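Alpha-galactosidase 1 (Saccharomyces cerevisiae, PDB 3LRK) hydrolyses terminal, non-reducing alpha-D-galactose residues from alpha-D-galactosides, such as galactose oligosaccharides and galactomannans, as a tetrameric secreted glycosidase of family GH27. Local coordinates at the interface of chains A and B. Residues are numbered along the deposited sequence; one frame, centred on the assembly and turned at random. Chains: chain A/B, Alpha-galactosidase 1.

The interface of chains A and B. Residues chain A 228, 248-249, 251; chain B 219-220, 222-223, 232.
B:Tyr232 reaches from a loop of chain B to the 3-10 helix 247-252 of chain A; chain A hides 67 Å² of its surface, the largest share of any residue in the patch. A chi1 of -159°, which turns CG away from the backbone N, carries the ring past A:Tyr228 until the phenol OH lies 3.1 Å from the backbone O of A:Pro248, a hydrogen bond that the hydroxyl can donate. CA of A:Met249 sits at the ring edge, in its plane.

The tight part lies around A:Tyr228. Its CE1 rests 3.5 Å from CB of B:Tyr232, the two side chains at a slant. CE2, at the ring's other edge, meets CB of B:Pro222 at 3.8 Å, so chain B lies along one face of this ring. The phenol OH comes 3.5 Å from SG of B:Cys223, whose disulfide to B:Cys230 ties the loop together. B:Pro222 also packs CG against CB of A:Pro248 at 3.9 Å.

Towards B:Arg220 the fit is looser, and its guanidinium points away. A:Gln251 comes from the opposite direction to B:Tyr232, its CD 3.9 Å from CE2, amide and ring planes 35° apart. Its OE1 stands 2.9 Å from the backbone O of B:Arg220; both can only accept, so the amide may be modelled turned over and the pair is doubtful.

Were B:Tyr232 an alanine, the A:Pro248 carbonyl would probably lose its hydroxyl donor and a gap open where the ring had lain between A:Tyr228 and A:Gln251. Within the homotetramer, this patch joins two subunits and brings A:Gln251, a substrate-binding residue, towards chain B's active site: the contact's centre lies about 11 Å from the proton donor B:Asp209, so chain A may help shape that site's rim.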
ATOM      1  N   TYR A 228      -3.735  10.706   2.184  1.00 23.32           N
ATOM      2  CA  TYR A 228      -5.141  10.656   2.609  1.00 23.24           C
ATOM      3  C   TYR A 228      -5.558   9.257   3.057  1.00 22.95           C
ATOM      4  O   TYR A 228      -6.447   9.110   3.884  1.00 22.61           O
ATOM      5  CB  TYR A 228      -6.074  11.141   1.480  1.00 23.31           C
ATOM      6  CG  TYR A 228      -5.858  10.388   0.185  1.00 23.23           C
ATOM      7  CD1 TYR A 228      -6.545   9.205  -0.078  1.00 23.93           C
ATOM      8  CD2 TYR A 228      -4.947  10.846  -0.763  1.00 23.75           C
ATOM      9  CE1 TYR A 228      -6.327   8.490  -1.264  1.00 23.67           C
ATOM     10  CE2 TYR A 228      -4.723  10.146  -1.947  1.00 24.28           C
ATOM     11  CZ  TYR A 228      -5.420   8.971  -2.189  1.00 24.17           C
ATOM     12  OH  TYR A 228      -5.194   8.276  -3.349  1.00 24.11           O
ATOM     13  N   PRO A 248      -8.948  15.880  -1.370  1.00 19.34           N
ATOM     14  CA  PRO A 248      -9.644  15.015  -2.331  1.00 19.34           C
ATOM     15  C   PRO A 248     -11.002  14.497  -1.830  1.00 19.27           C
ATOM     16  O   PRO A 248     -11.802  14.046  -2.635  1.00 19.52           O
ATOM     17  CB  PRO A 248      -8.664  13.842  -2.518  1.00 19.03           C
ATOM     18  CG  PRO A 248      -7.923  13.771  -1.239  1.00 19.45           C
ATOM     19  CD  PRO A 248      -7.752  15.214  -0.804  1.00 18.99           C
ATOM     20  N   MET A 249     -11.260  14.603  -0.523  1.00 19.06           N
ATOM     21  CA  MET A 249     -12.440  13.980   0.110  1.00 18.80           C
ATOM     22  C   MET A 249     -13.757  14.737  -0.012  1.00 18.23           C
ATOM     23  O   MET A 249     -14.812  14.178   0.287  1.00 18.12           O
ATOM     24  CB  MET A 249     -12.175  13.700   1.584  1.00 18.88           C
ATOM     25  CG  MET A 249     -10.973  12.781   1.838  1.00 18.19           C
ATOM     26  SD  MET A 249     -10.897  12.540   3.608  1.00 19.40           S
ATOM     27  CE  MET A 249      -9.360  11.622   3.795  1.00 17.20           C
ATOM     28  N   GLN A 251     -15.581  15.482  -2.474  1.00 18.60           N
ATOM     29  CA  GLN A 251     -16.494  14.821  -3.401  1.00 18.70           C
ATOM     30  C   GLN A 251     -17.333  13.714  -2.763  1.00 18.84           C
ATOM     31  O   GLN A 251     -18.346  13.312  -3.324  1.00 19.20           O
ATOM     32  CB  GLN A 251     -15.718  14.259  -4.605  1.00 18.43           C
ATOM     33  CG  GLN A 251     -14.743  13.145  -4.237  1.00 17.20           C
ATOM     34  CD  GLN A 251     -13.797  12.801  -5.370  1.00 18.88           C
ATOM     35  OE1 GLN A 251     -12.616  13.149  -5.337  1.00 21.95           O
ATOM     36  NE2 GLN A 251     -14.311  12.131  -6.378  1.00 16.81           N
TER
ATOM     37  N   SER B 219      -7.243  17.887  -8.036  1.00 22.24           N
ATOM     38  CA  SER B 219      -7.273  17.450  -6.643  1.00 21.96           C
ATOM     39  C   SER B 219      -8.382  16.408  -6.398  1.00 21.42           C
ATOM     40  O   SER B 219      -8.309  15.635  -5.448  1.00 21.27           O
ATOM     41  CB  SER B 219      -7.467  18.660  -5.724  1.00 21.60           C
ATOM     42  OG  SER B 219      -8.687  19.305  -6.048  1.00 23.83           O
ATOM     43  N   ARG B 220      -9.397  16.397  -7.261  1.00 21.01           N
ATOM     44  CA  ARG B 220     -10.478  15.403  -7.190  1.00 20.93           C
ATOM     45  C   ARG B 220     -10.078  14.046  -7.790  1.00 20.56           C
ATOM     46  O   ARG B 220     -10.826  13.073  -7.674  1.00 20.23           O
ATOM     47  CB  ARG B 220     -11.750  15.935  -7.870  1.00 20.64           C
ATOM     48  CG  ARG B 220     -12.367  17.152  -7.170  1.00 20.45           C
ATOM     49  CD  ARG B 220     -13.343  17.886  -8.086  1.00 21.70           C
ATOM     50  NE  ARG B 220     -12.669  18.521  -9.223  1.00 21.43           N
ATOM     51  CZ  ARG B 220     -13.281  19.285 -10.124  1.00 22.29           C
ATOM     52  NH1 ARG B 220     -14.585  19.508 -10.028  1.00 20.59           N
ATOM     53  NH2 ARG B 220     -12.595  19.829 -11.126  1.00 23.76           N
ATOM     54  N   PRO B 222      -6.797  12.225  -7.133  1.00 21.62           N
ATOM     55  CA  PRO B 222      -5.499  12.267  -6.443  1.00 21.82           C
ATOM     56  C   PRO B 222      -4.447  11.249  -6.912  1.00 22.15           C
ATOM     57  O   PRO B 222      -3.256  11.450  -6.650  1.00 22.79           O
ATOM     58  CB  PRO B 222      -5.878  12.043  -4.971  1.00 21.95           C
ATOM     59  CG  PRO B 222      -7.111  11.223  -5.029  1.00 22.00           C
ATOM     60  CD  PRO B 222      -7.871  11.748  -6.239  1.00 21.76           C
ATOM     61  N   CYS B 223      -4.863  10.187  -7.599  1.00 21.82           N
ATOM     62  CA  CYS B 223      -3.916   9.184  -8.098  1.00 21.74           C
ATOM     63  C   CYS B 223      -3.356   9.615  -9.441  1.00 21.79           C
ATOM     64  O   CYS B 223      -4.116   9.858 -10.379  1.00 21.54           O
ATOM     65  CB  CYS B 223      -4.586   7.817  -8.222  1.00 21.50           C
ATOM     66  SG  CYS B 223      -5.160   7.149  -6.669  1.00 21.44           S
ATOM     67  N   TYR B 232      -8.380   5.847  -4.165  1.00 19.62           N
ATOM     68  CA  TYR B 232      -9.393   6.893  -4.260  1.00 19.95           C
ATOM     69  C   TYR B 232      -9.486   7.313  -5.716  1.00 19.61           C
ATOM     70  O   TYR B 232      -8.840   8.278  -6.119  1.00 19.92           O
ATOM     71  CB  TYR B 232      -9.013   8.104  -3.397  1.00 19.36           C
ATOM     72  CG  TYR B 232     -10.166   9.017  -3.019  1.00 19.43           C
ATOM     73  CD1 TYR B 232     -10.012   9.981  -2.011  1.00 20.18           C
ATOM     74  CD2 TYR B 232     -11.414   8.911  -3.641  1.00 18.28           C
ATOM     75  CE1 TYR B 232     -11.078  10.815  -1.640  1.00 19.55           C
ATOM     76  CE2 TYR B 232     -12.474   9.735  -3.288  1.00 17.76           C
ATOM     77  CZ  TYR B 232     -12.303  10.683  -2.281  1.00 18.87           C
ATOM     78  OH  TYR B 232     -13.364  11.487  -1.920  1.00 19.71           O
TER